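Local coordinates for protein phosphoribosylformylglycinamidine synthase 2 (Thermus thermophilus, PDB 3VIU) that belongs to the PurM-like (AIR synthase-related) family and binds adenosine-5'-diphosphate and a magnesium ion, at residues R108-S112 with V257-G261; D252-Q258 with M308-K313. One frame throughout, in Å; residues are numbered along the deposited sequence.

Strand 254-259 illustrates how one strand can serve both a sheet and a ligand pocket. In interaction 2 it pairs with strand 307-312 inside the mixed sheet of the first AIR synthase-related C-terminal domain. In interaction 1 its last residues meet the end of helix 95-112, which belongs to the preceding N-terminal domain. The centres lie about 11 Å apart, and the segments of both contacts share Val257 and Gln258. Along the chain the order is 108-112, then 252-261, then 308-313. The contacts also touch directly: Met111 SE lies 3.6 Å from Met308 CE. The strand thus runs from the pairing of interaction 2 to Asp259, beside the bound ADP.

Interaction 1: R108-S112 with V257-G261; sequences RDIMS and VQDMG. With ADP (adenosine-5'-diphosphate), chain B.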
ATOM      1  N   ARG A 108       6.356  -3.066 -12.281  1.00 19.63           N
ATOM      2  CA  ARG A 108       5.889  -3.388 -13.619  1.00 21.20           C
ATOM      3  C   ARG A 108       4.426  -3.002 -13.829  1.00 22.40           C
ATOM      4  O   ARG A 108       4.052  -2.567 -14.918  1.00 21.79           O
ATOM      5  CB  ARG A 108       6.109  -4.878 -13.911  1.00 20.39           C
ATOM      6  CG  ARG A 108       7.582  -5.240 -14.097  1.00 20.68           C
ATOM      7  CD  ARG A 108       7.746  -6.628 -14.688  1.00 23.88           C
ATOM      8  NE  ARG A 108       7.448  -7.682 -13.728  1.00 25.90           N
ATOM      9  CZ  ARG A 108       8.265  -8.049 -12.744  1.00 26.72           C
ATOM     10  NH1 ARG A 108       7.904  -9.022 -11.916  1.00 25.32           N
ATOM     11  NH2 ARG A 108       9.444  -7.453 -12.593  1.00 25.65           N
ATOM     12  N   ASP A 109       3.602  -3.144 -12.791  1.00 22.72           N
ATOM     13  CA  ASP A 109       2.194  -2.771 -12.900  1.00 24.71           C
ATOM     14  C   ASP A 109       2.065  -1.278 -13.173  1.00 23.46           C
ATOM     15  O   ASP A 109       1.218  -0.849 -13.948  1.00 23.77           O
ATOM     16  CB  ASP A 109       1.428  -3.087 -11.612  1.00 27.69           C
ATOM     17  CG  ASP A 109       1.180  -4.564 -11.424  1.00 29.65           C
ATOM     18  OD1 ASP A 109       0.865  -5.249 -12.420  1.00 32.98           O
ATOM     19  OD2 ASP A 109       1.281  -5.038 -10.275  1.00 30.93           O
ATOM     20  N   ILE A 110       2.904  -0.489 -12.514  1.00 22.38           N
ATOM     21  CA  ILE A 110       2.888   0.954 -12.675  1.00 20.80           C
ATOM     22  C   ILE A 110       3.438   1.340 -14.048  1.00 21.18           C
ATOM     23  O   ILE A 110       2.926   2.251 -14.694  1.00 20.92           O
ATOM     24  CB  ILE A 110       3.723   1.623 -11.572  1.00 21.91           C
ATOM     25  CG1 ILE A 110       3.145   1.258 -10.197  1.00 21.42           C
ATOM     26  CG2 ILE A 110       3.799   3.120 -11.801  1.00 20.17           C
ATOM     27  CD1 ILE A 110       1.658   1.440 -10.076  1.00 19.38           C
HETATM   28  N   MSE A 111       4.480   0.642 -14.491  1.00 21.34           N
HETATM   29  CA  MSE A 111       5.083   0.902 -15.797  1.00 21.64           C
HETATM   30  C   MSE A 111       4.108   0.620 -16.925  1.00 20.60           C
HETATM   31  O   MSE A 111       4.083   1.340 -17.924  1.00 19.20           O
HETATM   32  CB  MSE A 111       6.277  -0.004 -16.057  1.00 26.04           C
HETATM   33  CG  MSE A 111       7.514   0.208 -15.239  1.00 32.82           C
HETATM   34 SE   MSE A 111       8.732  -1.211 -15.774  1.00 43.65          SE
HETATM   35  CE  MSE A 111       8.952  -2.102 -14.070  1.00 42.15           C
ATOM     36  N   SER A 112       3.332  -0.452 -16.783  1.00 20.25           N
ATOM     37  CA  SER A 112       2.405  -0.827 -17.838  1.00 21.99           C
ATOM     38  C   SER A 112       1.393   0.269 -18.137  1.00 22.31           C
ATOM     39  O   SER A 112       0.842   0.310 -19.233  1.00 23.30           O
ATOM     40  CB  SER A 112       1.709  -2.153 -17.510  1.00 21.40           C
ATOM     41  OG  SER A 112       0.762  -2.008 -16.476  1.00 24.19           O
ATOM     42  N   VAL A 257      -0.264  -2.697 -23.088  1.00 23.25           N
ATOM     43  CA  VAL A 257       0.931  -3.206 -22.433  1.00 21.54           C
ATOM     44  C   VAL A 257       0.513  -4.005 -21.212  1.00 23.42           C
ATOM     45  O   VAL A 257      -0.319  -3.561 -20.420  1.00 23.67           O
ATOM     46  CB  VAL A 257       1.851  -2.069 -21.966  1.00 21.50           C
ATOM     47  CG1 VAL A 257       3.117  -2.653 -21.378  1.00 19.47           C
ATOM     48  CG2 VAL A 257       2.170  -1.135 -23.118  1.00 19.35           C
ATOM     49  N   GLN A 258       1.093  -5.190 -21.064  1.00 24.59           N
ATOM     50  CA  GLN A 258       0.780  -6.063 -19.946  1.00 25.02           C
ATOM     51  C   GLN A 258       2.046  -6.608 -19.322  1.00 27.02           C
ATOM     52  O   GLN A 258       2.981  -6.999 -20.023  1.00 28.23           O
ATOM     53  CB  GLN A 258      -0.079  -7.242 -20.411  1.00 25.28           C
ATOM     54  CG  GLN A 258      -1.542  -7.100 -20.101  1.00 28.17           C
ATOM     55  CD  GLN A 258      -1.783  -6.849 -18.629  1.00 28.61           C
ATOM     56  OE1 GLN A 258      -1.442  -7.671 -17.782  1.00 31.42           O
ATOM     57  NE2 GLN A 258      -2.365  -5.706 -18.317  1.00 29.78           N
ATOM     58  N   ASP A 259       2.087  -6.625 -17.998  1.00 28.13           N
ATOM     59  CA  ASP A 259       3.239  -7.176 -17.315  1.00 29.59           C
ATOM     60  C   ASP A 259       2.883  -8.615 -17.028  1.00 30.83           C
ATOM     61  O   ASP A 259       1.709  -8.989 -17.002  1.00 27.93           O
ATOM     62  CB  ASP A 259       3.522  -6.442 -16.001  1.00 32.45           C
ATOM     63  CG  ASP A 259       2.307  -6.364 -15.104  1.00 35.17           C
ATOM     64  OD1 ASP A 259       1.327  -5.693 -15.496  1.00 36.86           O
ATOM     65  OD2 ASP A 259       2.329  -6.971 -14.011  1.00 37.24           O
HETATM   66  N   MSE A 260       3.902  -9.429 -16.824  1.00 32.68           N
HETATM   67  CA  MSE A 260       3.671 -10.821 -16.527  1.00 35.89           C
HETATM   68  C   MSE A 260       4.008 -11.067 -15.070  1.00 35.13           C
HETATM   69  O   MSE A 260       5.090 -10.718 -14.599  1.00 34.96           O
HETATM   70  CB  MSE A 260       4.511 -11.690 -17.457  1.00 40.04           C
HETATM   71  CG  MSE A 260       4.102 -11.506 -18.906  1.00 45.79           C
HETATM   72 SE   MSE A 260       4.998 -12.685 -20.110  1.00 57.76          SE
HETATM   73  CE  MSE A 260       4.782 -14.316 -19.118  1.00 53.00           C
ATOM     74  N   GLY A 261       3.053 -11.635 -14.351  1.00 34.50           N
ATOM     75  CA  GLY A 261       3.264 -11.915 -12.949  1.00 34.18           C
ATOM     76  C   GLY A 261       2.737 -13.292 -12.648  1.00 33.57           C
ATOM     77  O   GLY A 261       3.139 -14.272 -13.271  1.00 33.51           O
TER
HETATM   78  PB  ADP B 800      -1.711  -8.069 -10.722  1.00 74.65           P
HETATM   79  O1B ADP B 800      -1.821  -9.550 -10.610  1.00 75.79           O
HETATM   80  O2B ADP B 800      -0.865  -7.503  -9.474  1.00 74.08           O
HETATM   81  O3B ADP B 800      -0.942  -7.695 -12.175  1.00 74.54           O
HETATM   82  PA  ADP B 800      -4.321  -8.299  -9.958  1.00 68.93           P
HETATM   83  O1A ADP B 800      -4.926  -9.250 -10.931  1.00 68.84           O
HETATM   84  O2A ADP B 800      -3.649  -9.146  -8.751  1.00 68.99           O
HETATM   85  O3A ADP B 800      -3.197  -7.375 -10.721  1.00 71.48           O
HETATM   86  O5' ADP B 800      -5.438  -7.307  -9.296  1.00 64.03           O
HETATM   87  C5' ADP B 800      -6.711  -7.517  -9.939  1.00 57.25           C
HETATM   88  C4' ADP B 800      -7.444  -6.189 -10.288  1.00 52.52           C
HETATM   89  O4' ADP B 800      -8.482  -5.888  -9.301  1.00 50.76           O
HETATM   90  C3' ADP B 800      -6.526  -4.939 -10.320  1.00 50.00           C
HETATM   91  O3' ADP B 800      -7.006  -4.017 -11.307  1.00 48.00           O
HETATM   92  C2' ADP B 800      -6.632  -4.391  -8.897  1.00 48.84           C
HETATM   93  O2' ADP B 800      -6.326  -2.996  -8.828  1.00 46.83           O
HETATM   94  C1' ADP B 800      -8.076  -4.718  -8.508  1.00 49.10           C
HETATM   95  N9  ADP B 800      -8.200  -4.992  -7.069  1.00 48.44           N
HETATM   96  C8  ADP B 800      -7.828  -6.140  -6.426  1.00 47.66           C
HETATM   97  N7  ADP B 800      -8.080  -6.051  -5.152  1.00 47.23           N
HETATM   98  C5  ADP B 800      -8.629  -4.847  -4.889  1.00 46.31           C
HETATM   99  C6  ADP B 800      -9.100  -4.192  -3.721  1.00 45.84           C
HETATM  100  N6  ADP B 800      -9.045  -4.823  -2.492  1.00 45.15           N
HETATM  101  N1  ADP B 800      -9.603  -2.943  -3.836  1.00 45.24           N
HETATM  102  C2  ADP B 800      -9.666  -2.314  -5.020  1.00 44.61           C
HETATM  103  N3  ADP B 800      -9.233  -2.895  -6.140  1.00 44.46           N
HETATM  104  C4  ADP B 800      -8.715  -4.143  -6.121  1.00 46.63           C
HETATM  105  O   HOH W   1       4.485  -7.806 -13.206  1.00 31.58           O
HETATM  106  O   HOH W   2      -1.565  -1.681 -18.825  1.00 22.59           O
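Two acidic side chains face each other at very short range: Asp109 OD1 lies 2.8 Å from Asp259 OD2, so one carboxyl group probably holds a proton. Both residues belong to the pocket of the bound ADP, whose O3B is 3.1 Å from Asp109 OD1 and 3.8 Å from Asp259 OD2. The axes of helix 108-112 and strand 257-259 point in opposite directions (178°), 7.6 Å apart. Across this interface, Arg108 CB lies 3.7 Å from Asp259 CB and Ser112 O 3.8 Å from Val257 CB. Two waters bridge the segments. Water 1 accepts from Arg108 NE (3.0 Å) and donates to Asp259 OD2 (2.4 Å) and, weakly, to Met260 O (3.3 Å), while water 2 donates to Val257 O (2.8 Å) and, weakly, to Ser112 O (3.2 Å). The far end of Arg108 turns to Gln305, to which NH1 is hydrogen-bonded. The principle is that of a pocket wall built where two domains meet: the end of helix 95-112, from the N-terminal domain, lies against strand 254-259 of the C-terminal domain, with helix 235-250 touching Met111 and Val257, and helix 264-275 packing on Gln258 and Met260.

Interaction 2: D252-Q258 with M308-K313; sequences DLVEGVQ and MVLVPK
Run strand 256-258 antiparallel to 308-312, axes 4.8 Å apart at 172°; residues 252-255 lead in through a corner at Glu255. Gln258-Val309 is a hydrogen-bonded pair, Gln258 N to Val309 O (2.9 Å) and Val309 N to Gln258 O (2.7 Å). Val257 and Leu310 form the next, non-hydrogen-bonded pair, CA atoms 4.6 Å apart; Val257 is backbone hydrogen-bonded to Arg188 instead. Val311 N donates to Gly256 O (2.9 Å), but Val311 O accepts from Glu255 N (2.9 Å). In this mixed sheet of a PurM-like C-terminal domain, strand 307-312 gives its other side to strand 196-201, with backbone hydrogen bonds joining Met308 to Ala200 and Leu310 to Tyr198. Before the corner, Val254 and Pro312 form a non-hydrogen-bonded pair, CA atoms 4.2 Å apart, side chains diverging, and Leu253 O accepts from Lys313 N (2.8 Å). Asp252, at positive phi, closes a Schellman motif. Lys313 NZ, chi1 m then extended, salt-bridges Asp252 OD2 (2.6 Å), with a weak bond to Asp252 OD1 (2.9 Å). Glu255 OE2 accepts from Ser192 N, and Pro312 O from Arg195 NH2.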
ATOM      1  N   ASP A 252       4.048   6.762 -28.161  1.00 32.27           N
ATOM      2  CA  ASP A 252       2.736   6.337 -28.638  1.00 33.78           C
ATOM      3  C   ASP A 252       2.865   5.244 -29.697  1.00 33.16           C
ATOM      4  O   ASP A 252       2.263   5.326 -30.773  1.00 33.65           O
ATOM      5  CB  ASP A 252       1.986   7.537 -29.223  1.00 36.02           C
ATOM      6  CG  ASP A 252       0.563   7.201 -29.611  1.00 38.74           C
ATOM      7  OD1 ASP A 252      -0.257   6.944 -28.703  1.00 39.02           O
ATOM      8  OD2 ASP A 252       0.269   7.192 -30.828  1.00 41.31           O
ATOM      9  N   LEU A 253       3.649   4.218 -29.384  1.00 31.70           N
ATOM     10  CA  LEU A 253       3.862   3.116 -30.311  1.00 30.30           C
ATOM     11  C   LEU A 253       3.024   1.887 -29.962  1.00 29.56           C
ATOM     12  O   LEU A 253       2.945   0.933 -30.743  1.00 28.90           O
ATOM     13  CB  LEU A 253       5.339   2.735 -30.314  1.00 28.94           C
ATOM     14  CG  LEU A 253       6.286   3.882 -30.653  1.00 28.54           C
ATOM     15  CD1 LEU A 253       7.727   3.425 -30.497  1.00 28.59           C
ATOM     16  CD2 LEU A 253       6.016   4.353 -32.072  1.00 27.14           C
ATOM     17  N   VAL A 254       2.387   1.916 -28.798  1.00 27.03           N
ATOM     18  CA  VAL A 254       1.598   0.777 -28.356  1.00 26.33           C
ATOM     19  C   VAL A 254       0.153   1.105 -28.008  1.00 26.80           C
ATOM     20  O   VAL A 254      -0.168   2.227 -27.621  1.00 28.30           O
ATOM     21  CB  VAL A 254       2.263   0.119 -27.131  1.00 24.91           C
ATOM     22  CG1 VAL A 254       3.664  -0.357 -27.501  1.00 22.55           C
ATOM     23  CG2 VAL A 254       2.340   1.117 -25.984  1.00 22.62           C
ATOM     24  N   GLU A 255      -0.714   0.111 -28.143  1.00 26.29           N
ATOM     25  CA  GLU A 255      -2.125   0.278 -27.826  1.00 27.24           C
ATOM     26  C   GLU A 255      -2.461  -0.522 -26.571  1.00 26.26           C
ATOM     27  O   GLU A 255      -3.551  -0.403 -26.013  1.00 25.92           O
ATOM     28  CB  GLU A 255      -2.997  -0.189 -28.998  1.00 28.32           C
ATOM     29  CG  GLU A 255      -2.640  -1.562 -29.539  1.00 30.08           C
ATOM     30  CD  GLU A 255      -3.554  -1.993 -30.669  1.00 31.86           C
ATOM     31  OE1 GLU A 255      -3.690  -1.234 -31.651  1.00 31.32           O
ATOM     32  OE2 GLU A 255      -4.136  -3.092 -30.577  1.00 31.97           O
ATOM     33  N   GLY A 256      -1.508  -1.332 -26.132  1.00 26.07           N
ATOM     34  CA  GLY A 256      -1.710  -2.136 -24.943  1.00 24.89           C
ATOM     35  C   GLY A 256      -0.403  -2.692 -24.410  1.00 24.71           C
ATOM     36  O   GLY A 256       0.468  -3.104 -25.182  1.00 24.99           O
ATOM     37  N   VAL A 257      -0.264  -2.697 -23.088  1.00 23.25           N
ATOM     38  CA  VAL A 257       0.931  -3.206 -22.433  1.00 21.54           C
ATOM     39  C   VAL A 257       0.513  -4.005 -21.212  1.00 23.42           C
ATOM     40  O   VAL A 257      -0.319  -3.561 -20.420  1.00 23.67           O
ATOM     41  CB  VAL A 257       1.851  -2.069 -21.966  1.00 21.50           C
ATOM     42  CG1 VAL A 257       3.117  -2.653 -21.378  1.00 19.47           C
ATOM     43  CG2 VAL A 257       2.170  -1.135 -23.118  1.00 19.35           C
ATOM     44  N   GLN A 258       1.093  -5.190 -21.064  1.00 24.59           N
ATOM     45  CA  GLN A 258       0.780  -6.063 -19.946  1.00 25.02           C
ATOM     46  C   GLN A 258       2.046  -6.608 -19.322  1.00 27.02           C
ATOM     47  O   GLN A 258       2.981  -6.999 -20.023  1.00 28.23           O
ATOM     48  CB  GLN A 258      -0.079  -7.242 -20.411  1.00 25.28           C
ATOM     49  CG  GLN A 258      -1.542  -7.100 -20.101  1.00 28.17           C
ATOM     50  CD  GLN A 258      -1.783  -6.849 -18.629  1.00 28.61           C
ATOM     51  OE1 GLN A 258      -1.442  -7.671 -17.782  1.00 31.42           O
ATOM     52  NE2 GLN A 258      -2.365  -5.706 -18.317  1.00 29.78           N
HETATM   53  N   MSE A 308       7.686  -8.765 -20.098  1.00 27.94           N
HETATM   54  CA  MSE A 308       6.679  -7.790 -20.491  1.00 30.95           C
HETATM   55  C   MSE A 308       6.013  -8.114 -21.832  1.00 30.19           C
HETATM   56  O   MSE A 308       6.667  -8.552 -22.781  1.00 29.00           O
HETATM   57  CB  MSE A 308       7.349  -6.411 -20.573  1.00 37.03           C
HETATM   58  CG  MSE A 308       6.419  -5.225 -20.421  1.00 47.23           C
HETATM   59 SE   MSE A 308       5.926  -4.930 -18.558  1.00 63.85          SE
HETATM   60  CE  MSE A 308       7.224  -3.557 -18.100  1.00 57.45           C
ATOM     61  N   VAL A 309       4.706  -7.884 -21.902  1.00 28.91           N
ATOM     62  CA  VAL A 309       3.932  -8.100 -23.117  1.00 28.63           C
ATOM     63  C   VAL A 309       3.594  -6.727 -23.719  1.00 27.83           C
ATOM     64  O   VAL A 309       3.139  -5.835 -23.001  1.00 26.51           O
ATOM     65  CB  VAL A 309       2.614  -8.850 -22.807  1.00 29.98           C
ATOM     66  CG1 VAL A 309       1.685  -8.799 -24.001  1.00 30.80           C
ATOM     67  CG2 VAL A 309       2.916 -10.296 -22.452  1.00 30.65           C
ATOM     68  N   LEU A 310       3.828  -6.549 -25.018  1.00 25.60           N
ATOM     69  CA  LEU A 310       3.514  -5.275 -25.665  1.00 23.54           C
ATOM     70  C   LEU A 310       2.801  -5.459 -27.003  1.00 22.93           C
ATOM     71  O   LEU A 310       3.132  -6.356 -27.779  1.00 21.88           O
ATOM     72  CB  LEU A 310       4.781  -4.436 -25.863  1.00 23.60           C
ATOM     73  CG  LEU A 310       5.609  -4.145 -24.608  1.00 23.67           C
ATOM     74  CD1 LEU A 310       6.568  -5.291 -24.378  1.00 22.13           C
ATOM     75  CD2 LEU A 310       6.380  -2.858 -24.770  1.00 23.73           C
ATOM     76  N   VAL A 311       1.821  -4.600 -27.262  1.00 22.46           N
ATOM     77  CA  VAL A 311       1.034  -4.650 -28.490  1.00 21.80           C
ATOM     78  C   VAL A 311       1.282  -3.377 -29.276  1.00 21.64           C
ATOM     79  O   VAL A 311       0.746  -2.317 -28.944  1.00 21.93           O
ATOM     80  CB  VAL A 311      -0.483  -4.736 -28.184  1.00 23.64           C
ATOM     81  CG1 VAL A 311      -1.278  -4.860 -29.477  1.00 21.69           C
ATOM     82  CG2 VAL A 311      -0.764  -5.912 -27.260  1.00 23.81           C
ATOM     83  N   PRO A 312       2.104  -3.460 -30.329  1.00 22.16           N
ATOM     84  CA  PRO A 312       2.382  -2.265 -31.129  1.00 22.35           C
ATOM     85  C   PRO A 312       1.176  -1.850 -31.959  1.00 24.03           C
ATOM     86  O   PRO A 312       0.400  -2.699 -32.411  1.00 22.83           O
ATOM     87  CB  PRO A 312       3.555  -2.697 -32.005  1.00 21.73           C
ATOM     88  CG  PRO A 312       3.268  -4.165 -32.234  1.00 24.27           C
ATOM     89  CD  PRO A 312       2.824  -4.639 -30.852  1.00 22.48           C
ATOM     90  N   LYS A 313       1.022  -0.544 -32.148  1.00 25.20           N
ATOM     91  CA  LYS A 313      -0.071  -0.014 -32.952  1.00 27.32           C
ATOM     92  C   LYS A 313       0.175  -0.417 -34.399  1.00 28.26           C
ATOM     93  O   LYS A 313       1.295  -0.782 -34.767  1.00 28.97           O
ATOM     94  CB  LYS A 313      -0.117   1.512 -32.865  1.00 27.55           C
ATOM     95  CG  LYS A 313      -0.515   2.064 -31.510  1.00 28.51           C
ATOM     96  CD  LYS A 313      -0.640   3.574 -31.597  1.00 33.15           C
ATOM     97  CE  LYS A 313      -1.508   4.131 -30.490  1.00 33.84           C
ATOM     98  NZ  LYS A 313      -1.797   5.558 -30.756  1.00 35.12           N
TER